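Local coordinates for protein transketolase (Campylobacter jejuni, PDB 3L84) that belongs to the transketolase family, whose dimeric members combine two domains of the thiamine diphosphate-binding type with a third, C-terminal domain, at residues Ile582-Ala587 with Lys598-Glu603; Ile602-Glu607 with Glu616-Ser621; His48-Pro53 with Ser292-Gly297; Thr54-Asp59 with Asp140-Lys145. One frame throughout, in Å; residues are numbered along the deposited sequence. Where two conformers were deposited one is given.

In the fold
From the N terminus, the chain runs through His48-Pro53 straight into Thr54-Asp59, so interactions 3 and 4 begin on one continuous loop. Interaction 4 closes first, at Asp140-Lys145, bringing together the approaches to strands 60-63 and 146-151. It lies wholly within the much longer excursion that interaction 3 closes at Ser292-Gly297, on helix 293-310. Their centres are 13 Å apart. Interactions 1 and 2 follow on the opposite side of the chain's centre, in the C-terminal domain. Interaction 1 pairs strand 580-584 with strand 598-600, outermost within this chain; interaction 2 starts from its last residues, Ile602 and Glu603, and closes a short loop at the end of helix 611-617.

Interaction 1: Ile582-Ala587 with Lys598-Glu603; sequences IGVEAA and KVYGIE
Tyr600 packs its CB against Val584 and Ile582, all three side chains on the same face of the sheet. Val584 CG2 lies 4.3 Å from Tyr600 CB, and Ile582 CG2 makes a slightly longer approach to the same carbon. Helix 622-629 packs on Ile582 and Tyr600, with Phe628 edge-to-face to the Tyr600 ring, and helix 537-549 packs on Val584. A second apolar contact lies past the strand ends, where the tip of Ile602, CD1, comes to 4.0 Å from Ala586 CB and 3.7 Å from Ala586 C. Ile602 CG1 stands beside its backbone N, and chi2 of 171° extends CD1 onward to Ala586.

The first patch sits on one face of a parallel pairing of strand 580-584 with 598-600, the outermost strand of the C-terminal domain's mixed sheet within this chain. Gly583 N donates to Lys598 O at 2.9 Å, and Gly583 O accepts from Tyr600 N at 2.7 Å in a nearly straight bond (174° at the hydrogen). The last rung is longer, 3.2 Å from Glu585 N to Tyr600 O. Beyond the strand end, Ala586 centres an inverse gamma turn, yet Ala587 O still receives Ile602 N at 3.0 Å, the donor standing 56° out of the carbonyl plane. In between, Gly601 CA makes a CA-H...O contact of 3.2 Å with Glu585 O.

At the polar edge, Glu585 sends its carboxylate away from strand 598-600: OE2 is held by Arg463 and Ser533, OE1 by Ser589. The Tyr600 hydroxyl hydrogen-bonds Gly619 O.

Interaction 2: Ile602-Glu607 with Glu616-Ser621; sequences IESFGE and ERFGFS
Phe618 pushes its ring into the curve of Ile602-Glu607, where Ile602 and Ser604 to Glu607 line it. Ile602 CG2 sits 3.8 Å from Phe618 CD1, the two side chains crossing at about a right angle. Ser604 OG, between its backbone N and carbonyl carbon (chi1 70°), comes in at the ring edge, near its plane, 3.3 Å from Phe618 CE1. Phe605 O follows at 3.4 Å from Phe618 CZ, and Glu607 CG at 3.8 Å from Phe618 CE2. The other branch of Ile602 meets the edge of a second ring, CG1 lying 3.7 Å from Phe620 CE2.

The Arg617 guanidinium lies above one face of Phe618 but displaced to the rim, NH1 3.7 Å above the ring plane. Arg617 NH2 makes a salt bridge to Glu607 OE2 at 3.1 Å, on the anti side of the carboxylate, although the bond is bent (136° at the hydrogen). Water 1 donates to Ser604 OG and accepts from Arg617 NH1, while Ser604 OG itself donates to Phe605 O at 2.8 Å, which fixes the hydroxyl beside the ring. The second subunit steadies the arginine: His95 of that subunit hydrogen-bonds Arg617 NE, and Leu94 of the second subunit packs on both Arg617 and Glu607.

Phe618 and Phe620 flank Gly619, the positive-phi C-prime residue of the Schellman motif that ends helix 611-617.

Interaction 3: His48-Pro53 with Ser292-Gly297; sequences HNPKNP and SAVELG
Asn49 holds CG anti to its backbone N (chi1 -173°), which lays the amide carbon against the carbonyl of Gly297, 3.8 Å from Asn49 CG to Gly297 O. Val294 CG1, likewise anti to its backbone N (chi1 172°), comes to 4.0 Å from Lys51 CE. The Pro50 ring also rests on the helix, with CD 3.5 Å from Ala293 O and CG touching Ala293 CB.

The two segments join the loop between helix 30-42 and strand 60-63 to the N-terminal part of helix 293-310, within the thiamine diphosphate-binding domain. The loop side is a type I turn from Asn49 to Asn52, stiffened by an Asx turn in which Lys51 N donates to Asn49 OD1 at 3.0 Å. With no side chain in the way at Gly297, His48 O can approach Gly297 CA to 3.2 Å.

Two waters provide the polar links, since no direct hydrogen bond spans the segments. Water 2 donates to His48 O and to Ala293 O, each at 2.7 Å; water 3 likewise donates to Asn49 OD1 and to Val294 O, the latter at 2.8 Å. Further along the helix, Glu301 takes Asn49 ND2 on one carboxylate oxygen and Asn52 ND2 on the other, while Lys51 NZ reaches Gly80 O.

Interaction 4: Thr54-Asp59 with Asp140-Lys145; sequences TWLNRD and DLIDHK
The loops leading into neighbouring parallel strands 60-63 and 146-151 of the thiamine diphosphate-binding domain meet here, through Asn57 and Asp59 on one and Asp143, His144 and Lys145 on the other. Asn57 uses both ends of its amide on one residue. Asn57 OD1 accepts from Asp143 N at 2.9 Å, and Asn57 ND2 donates to Asp143 OD1 at 2.8 Å, from above the carboxylate plane (46° out of it) but close to the amide's own plane. Asp143 CG sits between its backbone N and carbonyl carbon (chi1 70°), which places CG on the Asn57 side.

His144 fits between the two bonded sites. Arg58 O lies over one face of its ring, 3.1 Å above the plane, and Asn57 OD1 meets the ring edge, 3.3 Å from His144 CD2. A straight bond from His144 ND1 to Lys145 O, 3.0 Å long, fixes the ring's rotation, and Tyr404 OH bonds NE2. Nearer the strands, Lys145 N donates to Asp59 OD1 at 2.8 Å from above the carboxylate plane (44° out of it). On the apolar side, Leu56 CD2 touches Ile142 CD1 at 4.2 Å, Tyr404 packing on both.

Side-chain oxygens thus stand in for backbone acceptors ahead of the sheet, and Lys145 N on OD1 and Lys47 N on OD2 would be expected to stabilise the negative charge of buried Asp59.

Interaction 1: Ile582-Ala587 with Lys598-Glu603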
loop_
_atom_site.group_PDB
_atom_site.type_symbol
_atom_site.label_atom_id
_atom_site.label_comp_id
_atom_site.label_asym_id
_atom_site.label_seq_id
_atom_site.Cartn_x
_atom_site.Cartn_y
_atom_site.Cartn_z
ATOM N N ILE A 582 8.676 -31.510 4.520
ATOM C CA ILE A 582 8.430 -30.808 3.272
ATOM C C ILE A 582 7.215 -29.903 3.476
ATOM O O ILE A 582 6.110 -30.382 3.761
ATOM C CB ILE A 582 8.201 -31.739 2.092
ATOM C CG1 ILE A 582 9.375 -32.731 1.916
ATOM C CG2 ILE A 582 7.962 -30.933 0.802
ATOM C CD1 ILE A 582 9.191 -34.072 2.574
ATOM N N GLY A 583 7.433 -28.604 3.322
ATOM C CA GLY A 583 6.360 -27.611 3.372
ATOM C C GLY A 583 5.758 -27.397 2.002
ATOM O O GLY A 583 6.507 -27.354 1.007
ATOM N N VAL A 584 4.438 -27.331 1.898
ATOM C CA VAL A 584 3.746 -27.223 0.641
ATOM C C VAL A 584 2.688 -26.112 0.724
ATOM O O VAL A 584 1.740 -26.184 1.505
ATOM C CB VAL A 584 3.051 -28.558 0.305
ATOM C CG1 VAL A 584 2.378 -28.457 -1.052
ATOM C CG2 VAL A 584 4.045 -29.760 0.376
ATOM N N GLU A 585 2.863 -25.059 -0.078
ATOM C CA GLU A 585 1.948 -23.929 -0.091
ATOM C C GLU A 585 1.968 -23.292 -1.473
ATOM O O GLU A 585 3.013 -23.146 -2.058
ATOM C CB GLU A 585 2.340 -22.863 0.948
ATOM C CG GLU A 585 1.983 -23.189 2.375
ATOM C CD GLU A 585 2.154 -22.019 3.340
ATOM O OE1 GLU A 585 3.026 -21.111 3.143
ATOM O OE2 GLU A 585 1.453 -22.046 4.352
ATOM N N ALA A 586 0.811 -22.826 -1.916
ATOM C CA ALA A 586 0.685 -22.075 -3.169
ATOM C C ALA A 586 1.035 -20.611 -2.905
ATOM O O ALA A 586 0.189 -19.709 -2.910
ATOM C CB ALA A 586 -0.725 -22.213 -3.775
ATOM N N ALA A 587 2.305 -20.397 -2.625
ATOM C CA ALA A 587 2.841 -19.084 -2.204
ATOM C C ALA A 587 4.337 -19.165 -2.301
ATOM O O ALA A 587 4.904 -20.260 -2.341
ATOM C CB ALA A 587 2.411 -18.767 -0.763
ATOM N N LYS A 598 12.588 -28.834 3.212
ATOM C CA LYS A 598 12.340 -28.495 1.823
ATOM C C LYS A 598 11.024 -27.739 1.735
ATOM O O LYS A 598 10.127 -28.011 2.517
ATOM C CB LYS A 598 12.236 -29.743 0.935
ATOM C CG LYS A 598 13.491 -30.611 0.875
ATOM C CD LYS A 598 13.292 -31.782 -0.068
ATOM C CE LYS A 598 14.539 -32.592 -0.126
ATOM N NZ LYS A 598 14.322 -33.725 -1.113
ATOM N N VAL A 599 10.897 -26.840 0.764
ATOM C CA VAL A 599 9.687 -26.090 0.543
ATOM C C VAL A 599 9.287 -26.194 -0.917
ATOM O O VAL A 599 10.102 -25.918 -1.792
ATOM C CB VAL A 599 9.858 -24.623 0.958
ATOM C CG1 VAL A 599 8.638 -23.780 0.608
ATOM C CG2 VAL A 599 10.195 -24.517 2.445
ATOM N N TYR A 600 8.041 -26.613 -1.139
ATOM C CA TYR A 600 7.422 -26.796 -2.427
ATOM C C TYR A 600 6.362 -25.719 -2.578
ATOM O O TYR A 600 5.251 -25.853 -2.107
ATOM C CB TYR A 600 6.790 -28.185 -2.496
ATOM C CG TYR A 600 6.408 -28.687 -3.867
ATOM C CD1 TYR A 600 7.336 -29.285 -4.683
ATOM C CD2 TYR A 600 5.114 -28.572 -4.338
ATOM C CE1 TYR A 600 6.999 -29.781 -5.915
ATOM C CE2 TYR A 600 4.777 -29.069 -5.570
ATOM C CZ TYR A 600 5.727 -29.675 -6.346
ATOM O OH TYR A 600 5.443 -30.196 -7.598
ATOM N N GLY A 601 6.776 -24.627 -3.227
ATOM C CA GLY A 601 5.961 -23.437 -3.338
ATOM C C GLY A 601 5.941 -22.913 -4.747
ATOM O O GLY A 601 6.122 -23.665 -5.719
ATOM N N ILE A 602 5.760 -21.596 -4.868
ATOM C CA ILE A 602 5.766 -20.912 -6.145
ATOM C C ILE A 602 6.790 -19.786 -6.053
ATOM O O ILE A 602 6.674 -18.954 -5.137
ATOM C CB ILE A 602 4.365 -20.358 -6.473
ATOM C CG1 ILE A 602 3.302 -21.424 -6.412
ATOM C CG2 ILE A 602 4.382 -19.621 -7.841
ATOM C CD1 ILE A 602 1.882 -20.839 -6.515
ATOM N N GLU A 603 7.677 -19.704 -7.001
ATOM C CA GLU A 603 8.774 -18.705 -6.967
ATOM C C GLU A 603 8.575 -17.588 -7.975
ATOM O O GLU A 603 9.332 -16.604 -7.947
ATOM C CB GLU A 603 10.105 -19.397 -7.170
ATOM C CG GLU A 603 10.464 -20.303 -6.024
ATOM C CD GLU A 603 11.820 -20.930 -6.218
ATOM O OE1 GLU A 603 12.808 -20.397 -5.651
ATOM O OE2 GLU A 603 11.907 -21.935 -6.976
#

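Interaction 2: Ile602-Glu607 with Glu616-Ser621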
loop_
_atom_site.group_PDB
_atom_site.type_symbol
_atom_site.label_atom_id
_atom_site.label_comp_id
_atom_site.label_asym_id
_atom_site.label_seq_id
_atom_site.Cartn_x
_atom_site.Cartn_y
_atom_site.Cartn_z
ATOM N N ILE A 602 5.760 -21.596 -4.868
ATOM C CA ILE A 602 5.766 -20.912 -6.145
ATOM C C ILE A 602 6.790 -19.786 -6.053
ATOM O O ILE A 602 6.674 -18.954 -5.137
ATOM C CB ILE A 602 4.365 -20.358 -6.473
ATOM C CG1 ILE A 602 3.302 -21.424 -6.412
ATOM C CG2 ILE A 602 4.382 -19.621 -7.841
ATOM C CD1 ILE A 602 1.882 -20.839 -6.515
ATOM N N GLU A 603 7.677 -19.704 -7.001
ATOM C CA GLU A 603 8.774 -18.705 -6.967
ATOM C C GLU A 603 8.575 -17.588 -7.975
ATOM O O GLU A 603 9.332 -16.604 -7.947
ATOM C CB GLU A 603 10.105 -19.397 -7.170
ATOM C CG GLU A 603 10.464 -20.303 -6.024
ATOM C CD GLU A 603 11.820 -20.930 -6.218
ATOM O OE1 GLU A 603 12.808 -20.397 -5.651
ATOM O OE2 GLU A 603 11.907 -21.935 -6.976
ATOM N N SER A 604 7.633 -17.725 -8.884
ATOM C CA SER A 604 7.359 -16.764 -9.941
ATOM C C SER A 604 6.002 -16.126 -9.702
ATOM O O SER A 604 5.276 -16.511 -8.800
ATOM C CB SER A 604 7.384 -17.477 -11.306
ATOM O OG SER A 604 6.278 -18.327 -11.447
ATOM N N PHE A 605 5.624 -15.195 -10.565
ATOM C CA PHE A 605 4.239 -14.781 -10.669
ATOM C C PHE A 605 3.392 -15.868 -11.334
ATOM O O PHE A 605 3.934 -16.848 -11.890
ATOM C CB PHE A 605 4.071 -13.444 -11.356
ATOM C CG PHE A 605 4.655 -12.296 -10.574
ATOM C CD1 PHE A 605 4.059 -11.880 -9.391
ATOM C CD2 PHE A 605 5.772 -11.606 -11.015
ATOM C CE1 PHE A 605 4.562 -10.809 -8.657
ATOM C CE2 PHE A 605 6.301 -10.551 -10.283
ATOM C CZ PHE A 605 5.685 -10.151 -9.092
ATOM N N GLY A 606 2.094 -15.733 -11.246
ATOM C CA GLY A 606 1.173 -16.721 -11.779
ATOM C C GLY A 606 0.906 -16.638 -13.267
ATOM O O GLY A 606 1.741 -16.169 -14.038
ATOM N N GLU A 607 -0.233 -17.197 -13.677
ATOM C CA GLU A 607 -0.621 -17.295 -15.077
ATOM C C GLU A 607 -2.127 -17.139 -15.190
ATOM O O GLU A 607 -2.862 -17.613 -14.370
ATOM C CB GLU A 607 -0.229 -18.669 -15.627
ATOM C CG GLU A 607 1.263 -18.909 -15.795
ATOM C CD GLU A 607 1.888 -18.148 -16.925
ATOM O OE1 GLU A 607 1.193 -17.513 -17.755
ATOM O OE2 GLU A 607 3.154 -18.181 -16.962
ATOM N N GLU A 616 -1.825 -27.180 -12.044
ATOM C CA GLU A 616 -0.985 -28.226 -12.653
ATOM C C GLU A 616 0.321 -27.602 -13.146
ATOM O O GLU A 616 1.413 -28.144 -12.928
ATOM C CB GLU A 616 -1.728 -28.927 -13.804
ATOM C CG GLU A 616 -0.963 -30.052 -14.447
ATOM C CD GLU A 616 -0.702 -31.217 -13.525
ATOM O OE1 GLU A 616 -1.534 -31.538 -12.635
ATOM O OE2 GLU A 616 0.337 -31.885 -13.730
ATOM N N ARG A 617 0.219 -26.451 -13.807
ATOM C CA ARG A 617 1.387 -25.737 -14.304
ATOM C C ARG A 617 2.418 -25.487 -13.195
ATOM O O ARG A 617 3.621 -25.593 -13.430
ATOM C CB ARG A 617 0.883 -24.414 -14.922
ATOM C CG ARG A 617 1.926 -23.338 -15.099
ATOM C CD ARG A 617 2.911 -23.630 -16.199
ATOM N NE ARG A 617 3.567 -22.344 -16.454
ATOM C CZ ARG A 617 4.518 -21.806 -15.695
ATOM N NH1 ARG A 617 5.061 -22.468 -14.693
ATOM N NH2 ARG A 617 4.910 -20.578 -15.965
ATOM N N PHE A 618 1.935 -25.134 -12.011
ATOM C CA PHE A 618 2.810 -24.800 -10.907
ATOM C C PHE A 618 3.159 -25.987 -10.017
ATOM O O PHE A 618 3.849 -25.828 -9.000
ATOM C CB PHE A 618 2.217 -23.588 -10.134
ATOM C CG PHE A 618 2.438 -22.308 -10.877
ATOM C CD1 PHE A 618 3.690 -21.733 -10.898
ATOM C CD2 PHE A 618 1.440 -21.735 -11.630
ATOM C CE1 PHE A 618 3.899 -20.602 -11.664
ATOM C CE2 PHE A 618 1.632 -20.593 -12.380
ATOM C CZ PHE A 618 2.844 -20.014 -12.377
ATOM N N GLY A 619 2.763 -27.194 -10.451
ATOM C CA GLY A 619 3.259 -28.396 -9.807
ATOM C C GLY A 619 2.418 -28.986 -8.725
ATOM O O GLY A 619 2.857 -29.917 -8.056
ATOM N N PHE A 620 1.213 -28.495 -8.538
ATOM C CA PHE A 620 0.347 -28.942 -7.425
ATOM C C PHE A 620 -0.501 -30.109 -7.837
ATOM O O PHE A 620 -1.683 -29.984 -8.123
ATOM C CB PHE A 620 -0.435 -27.761 -6.832
ATOM C CG PHE A 620 0.472 -26.738 -6.214
ATOM C CD1 PHE A 620 0.938 -26.916 -4.918
ATOM C CD2 PHE A 620 0.933 -25.659 -6.932
ATOM C CE1 PHE A 620 1.835 -26.024 -4.364
ATOM C CE2 PHE A 620 1.837 -24.779 -6.383
ATOM C CZ PHE A 620 2.305 -24.963 -5.091
ATOM N N SER A 621 0.172 -31.253 -7.949
ATOM C CA SER A 621 -0.470 -32.550 -8.216
ATOM C C SER A 621 0.209 -33.591 -7.357
ATOM O O SER A 621 1.369 -33.435 -6.976
ATOM C CB SER A 621 -0.362 -32.968 -9.686
ATOM O OG SER A 621 0.964 -33.391 -9.975
HETATM O O HOH W 1 6.934 -20.184 -13.566
#

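Interaction 3: His48-Pro53 with Ser292-Gly297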
loop_
_atom_site.group_PDB
_atom_site.type_symbol
_atom_site.label_atom_id
_atom_site.label_comp_id
_atom_site.label_asym_id
_atom_site.label_seq_id
_atom_site.Cartn_x
_atom_site.Cartn_y
_atom_site.Cartn_z
ATOM N N HIS A 48 -14.082 16.794 27.103
ATOM C CA HIS A 48 -13.266 15.637 27.464
ATOM C C HIS A 48 -13.048 15.590 28.961
ATOM O O HIS A 48 -13.116 16.617 29.639
ATOM C CB HIS A 48 -11.927 15.663 26.696
ATOM C CG HIS A 48 -10.976 16.777 27.038
ATOM N ND1 HIS A 48 -11.257 18.134 26.962
ATOM C CD2 HIS A 48 -9.675 16.688 27.380
ATOM C CE1 HIS A 48 -10.164 18.819 27.290
ATOM N NE2 HIS A 48 -9.186 17.959 27.528
ATOM N N ASN A 49 -12.810 14.389 29.467
ATOM C CA ASN A 49 -12.493 14.184 30.872
ATOM C C ASN A 49 -11.061 13.645 31.020
ATOM O O ASN A 49 -10.818 12.474 30.792
ATOM C CB ASN A 49 -13.472 13.227 31.545
ATOM C CG ASN A 49 -13.227 13.152 33.026
ATOM O OD1 ASN A 49 -12.246 13.754 33.524
ATOM N ND2 ASN A 49 -14.120 12.500 33.749
ATOM N N PRO A 50 -10.098 14.526 31.353
ATOM C CA PRO A 50 -8.713 14.088 31.510
ATOM C C PRO A 50 -8.547 12.918 32.493
ATOM O O PRO A 50 -7.587 12.170 32.382
ATOM C CB PRO A 50 -8.013 15.365 32.002
ATOM C CG PRO A 50 -8.834 16.479 31.498
ATOM C CD PRO A 50 -10.263 15.961 31.628
ATOM N N LYS A 51 -9.439 12.777 33.472
ATOM C CA LYS A 51 -9.321 11.701 34.453
ATOM C C LYS A 51 -10.078 10.441 34.009
ATOM O O LYS A 51 -10.009 9.402 34.679
ATOM C CB LYS A 51 -9.824 12.162 35.824
ATOM C CG LYS A 51 -9.096 13.383 36.358
ATOM C CD LYS A 51 -7.592 13.181 36.487
ATOM C CE LYS A 51 -6.945 14.326 37.286
ATOM N NZ LYS A 51 -5.442 14.395 37.151
ATOM N N ASN A 52 -10.795 10.513 32.882
ATOM C CA ASN A 52 -11.402 9.314 32.256
ATOM C C ASN A 52 -11.338 9.434 30.741
ATOM O O ASN A 52 -12.311 9.795 30.078
ATOM C CB ASN A 52 -12.838 9.032 32.691
ATOM C CG ASN A 52 -13.374 7.785 32.041
ATOM O OD1 ASN A 52 -12.585 6.987 31.484
ATOM N ND2 ASN A 52 -14.678 7.596 32.043
ATOM N N PRO A 53 -10.198 9.069 30.181
ATOM C CA PRO A 53 -10.006 9.113 28.736
ATOM C C PRO A 53 -10.854 8.107 27.957
ATOM O O PRO A 53 -10.790 8.103 26.734
ATOM C CB PRO A 53 -8.508 8.802 28.571
ATOM C CG PRO A 53 -7.933 9.165 29.883
ATOM C CD PRO A 53 -8.937 8.788 30.889
ATOM N N SER A 292 -8.249 23.490 34.531
ATOM C CA SER A 292 -9.679 23.526 34.803
ATOM C C SER A 292 -10.431 22.524 33.928
ATOM O O SER A 292 -11.560 22.193 34.256
ATOM C CB SER A 292 -10.225 24.936 34.616
ATOM O OG SER A 292 -10.240 25.290 33.261
ATOM N N ALA A 293 -9.807 22.005 32.864
ATOM C CA ALA A 293 -10.377 20.875 32.108
ATOM C C ALA A 293 -10.756 19.697 32.998
ATOM O O ALA A 293 -11.689 18.933 32.680
ATOM C CB ALA A 293 -9.404 20.399 30.985
ATOM N N VAL A 294 -10.044 19.516 34.101
ATOM C CA VAL A 294 -10.344 18.433 35.038
ATOM C C VAL A 294 -11.741 18.586 35.649
ATOM O O VAL A 294 -12.590 17.675 35.553
ATOM C CB VAL A 294 -9.229 18.316 36.122
ATOM C CG1 VAL A 294 -9.613 17.325 37.244
ATOM C CG2 VAL A 294 -7.886 17.918 35.437
ATOM N N GLU A 295 -12.002 19.742 36.256
ATOM C CA GLU A 295 -13.301 19.945 36.883
ATOM C C GLU A 295 -14.413 19.977 35.833
ATOM O O GLU A 295 -15.476 19.372 36.008
ATOM C CB GLU A 295 -13.292 21.227 37.712
ATOM C CG GLU A 295 -14.629 21.553 38.369
ATOM C CD GLU A 295 -14.697 22.969 38.950
ATOM O OE1 GLU A 295 -13.683 23.711 38.894
ATOM O OE2 GLU A 295 -15.783 23.344 39.452
ATOM N N LEU A 296 -14.150 20.631 34.704
ATOM C CA LEU A 296 -15.154 20.757 33.673
ATOM C C LEU A 296 -15.502 19.394 33.104
ATOM O O LEU A 296 -16.663 19.092 32.836
ATOM C CB LEU A 296 -14.697 21.703 32.553
ATOM C CG LEU A 296 -14.562 23.172 32.910
ATOM C CD1 LEU A 296 -13.796 23.938 31.806
ATOM C CD2 LEU A 296 -15.908 23.813 33.174
ATOM N N GLY A 297 -14.478 18.578 32.881
ATOM C CA GLY A 297 -14.671 17.265 32.335
ATOM C C GLY A 297 -15.383 16.299 33.239
ATOM O O GLY A 297 -16.194 15.480 32.787
HETATM O O HOH W 2 -12.635 19.215 30.169
HETATM O O HOH W 3 -11.862 15.024 35.848
#

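Interaction 4: Thr54-Asp59 with Asp140-Lys145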
loop_
_atom_site.group_PDB
_atom_site.type_symbol
_atom_site.label_atom_id
_atom_site.label_comp_id
_atom_site.label_asym_id
_atom_site.label_seq_id
_atom_site.Cartn_x
_atom_site.Cartn_y
_atom_site.Cartn_z
ATOM N N THR A 54 -11.598 7.239 28.636
ATOM C CA THR A 54 -12.492 6.293 27.985
ATOM C C THR A 54 -13.960 6.726 27.960
ATOM O O THR A 54 -14.792 5.979 27.491
ATOM C CB THR A 54 -12.412 4.869 28.647
ATOM O OG1 THR A 54 -13.092 4.819 29.898
ATOM C CG2 THR A 54 -10.930 4.397 28.816
ATOM N N TRP A 55 -14.282 7.921 28.445
ATOM C CA TRP A 55 -15.658 8.411 28.443
ATOM C C TRP A 55 -16.195 8.334 27.018
ATOM O O TRP A 55 -15.669 8.963 26.109
ATOM C CB TRP A 55 -15.704 9.840 28.964
ATOM C CG TRP A 55 -17.055 10.497 28.825
ATOM C CD1 TRP A 55 -18.306 9.899 28.872
ATOM C CD2 TRP A 55 -17.278 11.888 28.552
ATOM N NE1 TRP A 55 -19.256 10.861 28.651
ATOM C CE2 TRP A 55 -18.661 12.074 28.436
ATOM C CE3 TRP A 55 -16.426 12.981 28.395
ATOM C CZ2 TRP A 55 -19.237 13.318 28.173
ATOM C CZ3 TRP A 55 -16.979 14.217 28.132
ATOM C CH2 TRP A 55 -18.396 14.375 28.027
ATOM N N LEU A 56 -17.256 7.561 26.832
ATOM C CA LEU A 56 -17.687 7.199 25.474
ATOM C C LEU A 56 -18.105 8.391 24.623
ATOM O O LEU A 56 -17.959 8.341 23.408
ATOM C CB LEU A 56 -18.849 6.209 25.556
ATOM C CG LEU A 56 -19.250 5.540 24.261
ATOM C CD1 LEU A 56 -18.148 4.632 23.712
ATOM C CD2 LEU A 56 -20.503 4.704 24.521
ATOM N N ASN A 57 -18.663 9.428 25.240
ATOM C CA ASN A 57 -19.187 10.574 24.507
ATOM C C ASN A 57 -18.237 11.772 24.509
ATOM O O ASN A 57 -18.669 12.880 24.232
ATOM C CB ASN A 57 -20.598 10.970 24.979
ATOM C CG ASN A 57 -21.317 11.883 23.985
ATOM O OD1 ASN A 57 -21.268 11.672 22.793
ATOM N ND2 ASN A 57 -21.989 12.928 24.493
ATOM N N ARG A 58 -16.980 11.547 24.821
ATOM C CA ARG A 58 -15.967 12.588 24.678
ATOM C C ARG A 58 -15.792 13.009 23.220
ATOM O O ARG A 58 -15.953 12.205 22.300
ATOM C CB ARG A 58 -14.621 12.108 25.207
ATOM C CG ARG A 58 -13.969 11.043 24.374
ATOM C CD ARG A 58 -12.814 10.400 25.089
ATOM N NE ARG A 58 -12.088 9.448 24.244
ATOM C CZ ARG A 58 -12.419 8.173 24.173
ATOM N NH1 ARG A 58 -13.475 7.689 24.793
ATOM N NH2 ARG A 58 -11.703 7.330 23.455
ATOM N N ASP A 59 -15.425 14.261 22.986
ATOM C CA ASP A 59 -14.895 14.614 21.678
ATOM C C ASP A 59 -13.609 13.818 21.424
ATOM O O ASP A 59 -12.829 13.583 22.346
ATOM C CB ASP A 59 -14.552 16.087 21.592
ATOM C CG ASP A 59 -15.749 16.996 21.608
ATOM O OD1 ASP A 59 -16.907 16.573 21.341
ATOM O OD2 ASP A 59 -15.567 18.201 21.916
ATOM N N ASP A 140 -29.472 11.360 22.313
ATOM C CA ASP A 140 -29.366 11.799 23.707
ATOM C C ASP A 140 -28.028 11.367 24.312
ATOM O O ASP A 140 -27.494 12.015 25.212
ATOM C CB ASP A 140 -30.489 11.209 24.576
ATOM C CG ASP A 140 -31.854 11.809 24.290
ATOM O OD1 ASP A 140 -31.929 12.952 23.781
ATOM O OD2 ASP A 140 -32.858 11.129 24.610
ATOM N N LEU A 141 -27.484 10.248 23.840
ATOM C CA LEU A 141 -26.274 9.679 24.425
ATOM C C LEU A 141 -25.012 9.894 23.579
ATOM O O LEU A 141 -23.890 9.851 24.094
ATOM C CB LEU A 141 -26.448 8.183 24.666
ATOM C CG LEU A 141 -27.463 7.798 25.734
ATOM C CD1 LEU A 141 -27.478 6.276 25.957
ATOM C CD2 LEU A 141 -27.222 8.570 27.043
ATOM N N ILE A 142 -25.151 10.052 22.264
ATOM C CA ILE A 142 -23.988 10.236 21.397
ATOM C C ILE A 142 -24.161 11.496 20.586
ATOM O O ILE A 142 -25.068 11.595 19.760
ATOM C CB ILE A 142 -23.744 9.044 20.471
ATOM C CG1 ILE A 142 -23.509 7.769 21.291
ATOM C CG2 ILE A 142 -22.549 9.323 19.536
ATOM C CD1 ILE A 142 -22.178 7.678 22.047
ATOM N N ASP A 143 -23.334 12.489 20.875
ATOM C CA ASP A 143 -23.478 13.821 20.240
ATOM C C ASP A 143 -22.168 14.611 20.079
ATOM O O ASP A 143 -22.182 15.799 19.793
ATOM C CB ASP A 143 -24.546 14.643 20.921
ATOM C CG ASP A 143 -24.151 15.075 22.289
ATOM O OD1 ASP A 143 -22.990 14.824 22.700
ATOM O OD2 ASP A 143 -25.008 15.687 22.990
ATOM N N HIS A 144 -21.053 13.942 20.166
ATOM C CA HIS A 144 -19.760 14.605 20.302
ATOM C C HIS A 144 -19.184 14.923 18.908
ATOM O O HIS A 144 -19.725 14.537 17.860
ATOM C CB HIS A 144 -18.823 13.681 21.079
ATOM C CG HIS A 144 -18.508 12.416 20.364
ATOM N ND1 HIS A 144 -17.525 12.321 19.395
ATOM C CD2 HIS A 144 -19.089 11.192 20.422
ATOM C CE1 HIS A 144 -17.480 11.079 18.947
ATOM N NE2 HIS A 144 -18.426 10.370 19.545
ATOM N N LYS A 145 -18.094 15.670 18.919
ATOM C CA LYS A 145 -17.353 16.014 17.701
ATOM C C LYS A 145 -16.120 15.153 17.541
ATOM O O LYS A 145 -15.673 14.477 18.480
ATOM C CB LYS A 145 -16.962 17.489 17.745
ATOM C CG LYS A 145 -18.142 18.438 17.797
ATOM C CD LYS A 145 -18.985 18.447 16.527
ATOM C CE LYS A 145 -20.175 19.417 16.617
ATOM N NZ LYS A 145 -20.999 19.307 15.398
#